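Local coordinates for protein 3'-5' exonuclease crn-4 (Caenorhabditis elegans, PDB 5DK5) that degrades single-stranded RNA, double-stranded DNA and single-stranded DNA from the 3' end as a metal-dependent DEDDh exonuclease, taking part in apoptotic DNA degradation, at residues B[96-99]-B[100-103]; B[255-259]-B[260-264]. All coordinates share one frame; numbering follows the deposited sequence.

Contact 1. Residues B[96-99]-B[100-103]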
ATOM      1  N   ASP B  96       6.188   9.170  15.395  1.00 25.15           N
ATOM      2  CA  ASP B  96       6.426   9.445  16.807  1.00 28.00           C
ATOM      3  C   ASP B  96       7.699  10.268  17.001  1.00 28.79           C
ATOM      4  O   ASP B  96       7.748  11.156  17.852  1.00 28.78           O
ATOM      5  CB  ASP B  96       6.510   8.142  17.606  1.00 29.80           C
ATOM      6  CG  ASP B  96       7.518   7.166  17.035  1.00 31.79           C
ATOM      7  OD1 ASP B  96       7.593   7.035  15.795  1.00 32.87           O
ATOM      8  OD2 ASP B  96       8.234   6.525  17.834  1.00 31.97           O
ATOM      9  N   VAL B  97       8.719   9.979  16.201  1.00 25.71           N
ATOM     10  CA  VAL B  97       9.973  10.717  16.271  1.00 26.19           C
ATOM     11  C   VAL B  97       9.798  12.129  15.720  1.00 27.53           C
ATOM     12  O   VAL B  97      10.228  13.104  16.335  1.00 29.19           O
ATOM     13  CB  VAL B  97      11.086  10.004  15.488  1.00 28.58           C
ATOM     14  CG1 VAL B  97      12.386  10.811  15.524  1.00 28.38           C
ATOM     15  CG2 VAL B  97      11.311   8.609  16.048  1.00 29.96           C
ATOM     16  N   VAL B  98       9.166  12.231  14.556  1.00 24.43           N
ATOM     17  CA  VAL B  98       8.967  13.517  13.904  1.00 23.45           C
ATOM     18  C   VAL B  98       8.061  14.417  14.735  1.00 21.90           C
ATOM     19  O   VAL B  98       8.267  15.628  14.797  1.00 22.59           O
ATOM     20  CB  VAL B  98       8.367  13.342  12.500  1.00 22.15           C
ATOM     21  CG1 VAL B  98       8.012  14.689  11.885  1.00 20.69           C
ATOM     22  CG2 VAL B  98       9.347  12.595  11.607  1.00 21.41           C
ATOM     23  N   TYR B  99       7.054  13.823  15.370  1.00 21.97           N
ATOM     24  CA  TYR B  99       6.156  14.583  16.230  1.00 23.58           C
ATOM     25  C   TYR B  99       6.901  15.111  17.449  1.00 26.52           C
ATOM     26  O   TYR B  99       6.626  16.210  17.925  1.00 22.60           O
ATOM     27  CB  TYR B  99       4.966  13.733  16.677  1.00 24.61           C
ATOM     28  CG  TYR B  99       4.025  14.477  17.600  1.00 24.88           C
ATOM     29  CD1 TYR B  99       3.170  15.455  17.110  1.00 25.32           C
ATOM     30  CD2 TYR B  99       4.001  14.210  18.963  1.00 26.72           C
ATOM     31  CE1 TYR B  99       2.316  16.145  17.953  1.00 27.87           C
ATOM     32  CE2 TYR B  99       3.147  14.892  19.810  1.00 26.70           C
ATOM     33  CZ  TYR B  99       2.308  15.856  19.299  1.00 28.38           C
ATOM     34  OH  TYR B  99       1.458  16.536  20.142  1.00 32.49           O
ATOM     35  N   GLU B 100       7.844  14.322  17.953  1.00 27.86           N
ATOM     36  CA  GLU B 100       8.664  14.744  19.080  1.00 28.64           C
ATOM     37  C   GLU B 100       9.560  15.913  18.676  1.00 27.27           C
ATOM     38  O   GLU B 100       9.762  16.848  19.451  1.00 25.36           O
ATOM     39  CB  GLU B 100       9.502  13.573  19.597  1.00 29.57           C
ATOM     40  CG  GLU B 100      10.489  13.931  20.694  1.00 33.02           C
ATOM     41  CD  GLU B 100       9.826  14.562  21.905  1.00 40.05           C
ATOM     42  OE1 GLU B 100       8.657  14.227  22.194  1.00 43.85           O
ATOM     43  OE2 GLU B 100      10.476  15.397  22.569  1.00 41.17           O
ATOM     44  N   GLN B 101      10.088  15.858  17.458  1.00 30.06           N
ATOM     45  CA  GLN B 101      10.905  16.945  16.929  1.00 29.50           C
ATOM     46  C   GLN B 101      10.051  18.194  16.730  1.00 29.35           C
ATOM     47  O   GLN B 101      10.525  19.319  16.891  1.00 28.66           O
ATOM     48  CB  GLN B 101      11.559  16.532  15.609  1.00 29.83           C
ATOM     49  CG  GLN B 101      12.607  15.434  15.753  1.00 34.00           C
ATOM     50  CD  GLN B 101      13.067  14.873  14.420  1.00 37.53           C
ATOM     51  OE1 GLN B 101      12.338  14.910  13.429  1.00 38.30           O
ATOM     52  NE2 GLN B 101      14.286  14.350  14.390  1.00 39.93           N
ATOM     53  N   PHE B 102       8.787  17.982  16.380  1.00 28.12           N
ATOM     54  CA  PHE B 102       7.851  19.078  16.170  1.00 23.78           C
ATOM     55  C   PHE B 102       7.541  19.796  17.481  1.00 26.94           C
ATOM     56  O   PHE B 102       7.447  21.021  17.517  1.00 25.54           O
ATOM     57  CB  PHE B 102       6.566  18.553  15.523  1.00 24.64           C
ATOM     58  CG  PHE B 102       5.353  19.390  15.807  1.00 25.34           C
ATOM     59  CD1 PHE B 102       5.168  20.606  15.173  1.00 29.66           C
ATOM     60  CD2 PHE B 102       4.390  18.952  16.699  1.00 27.69           C
ATOM     61  CE1 PHE B 102       4.049  21.373  15.432  1.00 32.61           C
ATOM     62  CE2 PHE B 102       3.270  19.715  16.961  1.00 29.66           C
ATOM     63  CZ  PHE B 102       3.098  20.925  16.326  1.00 32.47           C
ATOM     64  N   GLN B 103       7.390  19.033  18.560  1.00 28.83           N
ATOM     65  CA  GLN B 103       7.131  19.617  19.870  1.00 30.74           C
ATOM     66  C   GLN B 103       8.324  20.433  20.357  1.00 32.32           C
ATOM     67  O   GLN B 103       8.158  21.521  20.910  1.00 35.08           O
ATOM     68  CB  GLN B 103       6.793  18.528  20.886  1.00 35.57           C
ATOM     69  CG  GLN B 103       5.446  17.870  20.653  1.00 40.63           C
ATOM     70  CD  GLN B 103       5.048  16.950  21.784  1.00 44.37           C
ATOM     71  OE1 GLN B 103       5.632  15.883  21.968  1.00 45.29           O
ATOM     72  NE2 GLN B 103       4.052  17.363  22.557  1.00 45.90           N
TER
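Gln103 comes over one face of the Tyr99 ring: its CG stands 4.2 Å from the ring centroid, a CH-pi contact displaced toward the rim. Farther out on the side chain, Gln103 CD lies 3.4 Å from Tyr99 CE2, with the amide plane turned 30° from the ring. One residue earlier on the same turn, Phe102 meets the same tyrosine, CD2 lying 3.7 Å from Tyr99 CE1. The rings sit obliquely, planes at 39°, and CE1 arrives at the edge of Phe102. Tyr99 CG is anti to the backbone N (chi1 179°), which swings the ring along the helix toward both partners. Beneath the side chains run the i to i+4 bonds of helix 95-109: Phe102 N gives its hydrogen to Val98 O at 2.9 Å, and Gln103 N to Tyr99 O at 3.0 Å. Outside the helix, Val98 and Phe102 pack on Phe44 and Phe62 of the exonuclease sheet, while Tyr99 rests on Pro142 and Phe144. Asp96 turns back to Thr94, to which its OD1 is hydrogen-bonded. The helix is thus held to the sheet by apolar contact, its polar glutamines kept to the partly exposed flanks.

Contact 2. Residues B[255-259]-B[260-264]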
ATOM      1  N   THR B 255     -16.571  20.851  16.181  1.00 39.22           N
ATOM      2  CA  THR B 255     -17.600  21.716  16.747  1.00 43.37           C
ATOM      3  C   THR B 255     -17.346  23.160  16.344  1.00 42.38           C
ATOM      4  O   THR B 255     -16.346  23.761  16.733  1.00 40.36           O
ATOM      5  CB  THR B 255     -17.646  21.619  18.282  1.00 47.93           C
ATOM      6  OG1 THR B 255     -17.847  20.255  18.672  1.00 50.79           O
ATOM      7  CG2 THR B 255     -18.772  22.471  18.847  1.00 49.22           C
ATOM      8  N   THR B 256     -18.261  23.703  15.553  1.00 38.67           N
ATOM      9  CA  THR B 256     -18.205  25.100  15.156  1.00 41.88           C
ATOM     10  C   THR B 256     -18.295  26.003  16.378  1.00 42.28           C
ATOM     11  O   THR B 256     -19.093  25.757  17.283  1.00 42.06           O
ATOM     12  CB  THR B 256     -19.346  25.440  14.169  1.00 47.40           C
ATOM     13  OG1 THR B 256     -18.911  25.185  12.828  1.00 49.20           O
ATOM     14  CG2 THR B 256     -19.794  26.905  14.289  1.00 51.38           C
ATOM     15  N   ILE B 257     -17.456  27.034  16.409  1.00 44.39           N
ATOM     16  CA  ILE B 257     -17.617  28.119  17.368  1.00 47.55           C
ATOM     17  C   ILE B 257     -17.794  29.429  16.608  1.00 46.68           C
ATOM     18  O   ILE B 257     -16.963  29.809  15.785  1.00 44.88           O
ATOM     19  CB  ILE B 257     -16.432  28.223  18.355  1.00 48.78           C
ATOM     20  CG1 ILE B 257     -16.580  29.486  19.209  1.00 51.42           C
ATOM     21  CG2 ILE B 257     -15.095  28.221  17.624  1.00 48.34           C
ATOM     22  CD1 ILE B 257     -15.774  29.462  20.478  1.00 51.79           C
ATOM     23  N   ARG B 258     -18.902  30.104  16.887  1.00 44.62           N
ATOM     24  CA  ARG B 258     -19.293  31.296  16.147  1.00 41.33           C
ATOM     25  C   ARG B 258     -18.322  32.448  16.376  1.00 55.11           C
ATOM     26  O   ARG B 258     -17.594  32.473  17.367  1.00 41.16           O
ATOM     27  CB  ARG B 258     -20.709  31.709  16.545  1.00 42.82           C
ATOM     28  CG  ARG B 258     -21.757  30.634  16.279  1.00 42.81           C
ATOM     29  CD  ARG B 258     -22.932  30.748  17.236  1.00 44.03           C
ATOM     30  NE  ARG B 258     -23.609  32.037  17.129  1.00 60.20           N
ATOM     31  CZ  ARG B 258     -24.563  32.320  16.248  1.00 60.66           C
ATOM     32  NH1 ARG B 258     -24.969  31.406  15.375  1.00 46.26           N
ATOM     33  NH2 ARG B 258     -25.114  33.524  16.237  1.00 48.22           N
ATOM     34  N   ALA B 259     -18.312  33.399  15.448  1.00 54.44           N
ATOM     35  CA  ALA B 259     -17.404  34.534  15.530  1.00 54.34           C
ATOM     36  C   ALA B 259     -17.715  35.394  16.752  1.00 50.81           C
ATOM     37  O   ALA B 259     -18.872  35.718  17.016  1.00 48.86           O
ATOM     38  CB  ALA B 259     -17.487  35.363  14.264  1.00 56.99           C
ATOM     39  N   GLY B 260     -16.669  35.754  17.491  1.00 61.45           N
ATOM     40  CA  GLY B 260     -16.807  36.591  18.670  1.00 62.83           C
ATOM     41  C   GLY B 260     -17.036  35.798  19.945  1.00 62.63           C
ATOM     42  O   GLY B 260     -17.133  36.373  21.028  1.00 63.81           O
ATOM     43  N   ASP B 261     -17.115  34.475  19.817  1.00 52.18           N
ATOM     44  CA  ASP B 261     -17.401  33.603  20.955  1.00 53.96           C
ATOM     45  C   ASP B 261     -16.147  32.944  21.520  1.00 48.88           C
ATOM     46  O   ASP B 261     -16.168  32.413  22.630  1.00 48.81           O
ATOM     47  CB  ASP B 261     -18.405  32.521  20.549  1.00 59.10           C
ATOM     48  CG  ASP B 261     -19.759  33.091  20.179  1.00 65.77           C
ATOM     49  OD1 ASP B 261     -19.836  34.301  19.876  1.00 68.94           O
ATOM     50  OD2 ASP B 261     -20.746  32.328  20.191  1.00 67.62           O
ATOM     51  N   PHE B 262     -15.059  32.972  20.756  1.00 49.41           N
ATOM     52  CA  PHE B 262     -13.822  32.315  21.173  1.00 47.09           C
ATOM     53  C   PHE B 262     -13.000  33.163  22.140  1.00 45.66           C
ATOM     54  O   PHE B 262     -12.742  34.340  21.885  1.00 44.11           O
ATOM     55  CB  PHE B 262     -12.959  31.970  19.960  1.00 45.91           C
ATOM     56  CG  PHE B 262     -11.609  31.426  20.324  1.00 44.23           C
ATOM     57  CD1 PHE B 262     -11.472  30.119  20.758  1.00 43.15           C
ATOM     58  CD2 PHE B 262     -10.478  32.223  20.248  1.00 43.44           C
ATOM     59  CE1 PHE B 262     -10.234  29.613  21.102  1.00 42.52           C
ATOM     60  CE2 PHE B 262      -9.237  31.722  20.592  1.00 41.94           C
ATOM     61  CZ  PHE B 262      -9.115  30.416  21.018  1.00 41.45           C
ATOM     62  N   ARG B 263     -12.590  32.542  23.243  1.00 52.51           N
ATOM     63  CA  ARG B 263     -11.698  33.164  24.216  1.00 52.45           C
ATOM     64  C   ARG B 263     -10.417  32.344  24.316  1.00 50.51           C
ATOM     65  O   ARG B 263     -10.446  31.122  24.176  1.00 48.74           O
ATOM     66  CB  ARG B 263     -12.370  33.268  25.588  1.00 55.89           C
ATOM     67  CG  ARG B 263     -13.776  33.854  25.562  1.00 59.43           C
ATOM     68  CD  ARG B 263     -13.804  35.244  24.944  1.00 64.45           C
ATOM     69  NE  ARG B 263     -15.165  35.727  24.742  1.00 70.55           N
ATOM     70  CZ  ARG B 263     -15.489  36.742  23.946  1.00 75.67           C
ATOM     71  NH1 ARG B 263     -14.551  37.383  23.261  1.00 76.77           N
ATOM     72  NH2 ARG B 263     -16.758  37.113  23.826  1.00 78.12           N
ATOM     73  N   LEU B 264      -9.295  33.014  24.556  1.00 45.14           N
ATOM     74  CA  LEU B 264      -8.008  32.333  24.655  1.00 45.75           C
ATOM     75  C   LEU B 264      -7.965  31.358  25.827  1.00 44.56           C
ATOM     76  O   LEU B 264      -7.229  30.372  25.792  1.00 41.64           O
ATOM     77  CB  LEU B 264      -6.873  33.349  24.788  1.00 48.65           C
ATOM     78  CG  LEU B 264      -6.216  33.742  23.465  1.00 54.16           C
ATOM     79  CD1 LEU B 264      -7.220  34.387  22.530  1.00 57.37           C
ATOM     80  CD2 LEU B 264      -5.030  34.664  23.709  1.00 57.43           C
TER
HETATM   81  O   HOH W   1     -14.833  33.679  17.997  1.00 52.22           O
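Asp261 N donates to Arg258 O at 3.2 Å, closing a type II beta turn through Ala259 and Gly260. The N-H approaches from above the carbonyl plane, 36° out of it. A water sits over one face of the turn: it donates to Arg258 O at 3.1 Å and accepts from Phe262 N at 2.9 Å, with a further weak bond from Gly260 N. One carbonyl oxygen therefore serves both the turn and the water, and the water ties the turn to the chain leaving it. At the positive phi of Gly260 a side chain would collide with Ala259 O, which explains the glycine. Arg258 and Asp261 extend together in one direction, but NE and OD2 are 4.2 Å apart, too far for a salt bridge, and the guanidinium and carboxylate planes differ by 48°.

The turn follows the end of strand 253-256, an edge strand of the mixed sheet within this chain, which pairs antiparallel with strand 216-219; the backbone of Ile257 is still bonded to Asn215. Beyond that, packing takes over. Ile257 has CG1 anti to its own nitrogen (chi1 173°), sending CD1 across the mouth of the turn to within 3.5 Å of Phe262 CA and to the edge of the phenyl ring. Ile257 CG1 passes Asp261 CB at 3.8 Å. An alanine here would lack the branches of Ile257, and is likely to open a gap beside Phe262 CA and CB where CD1 now lies. Phe262 also packs against Thr213 and Val214, while Ile257 reaches Met266.

Overall arrangement
Both contacts are local, each within one continuous piece of chain, but they belong to different parts of the fold. Contact 1 is partly buried on helix 95-109, against strands 41-50 and 55-65 at one border of the mixed sheet; contact 2 is a surface turn leaving strand 253-256 at the other border. Their centres lie 29 Å apart and their nearest atoms about 16 Å, without touching. The helix repeats one backbone bond and adds aromatic and CH-pi contacts, whereas the turn has a single direct backbone bond, a bridging water and a small aliphatic contact. The side chain of Phe102 is about 11 Å from that of metal-binding Asp25, while 255-264 lies away from the metal sites.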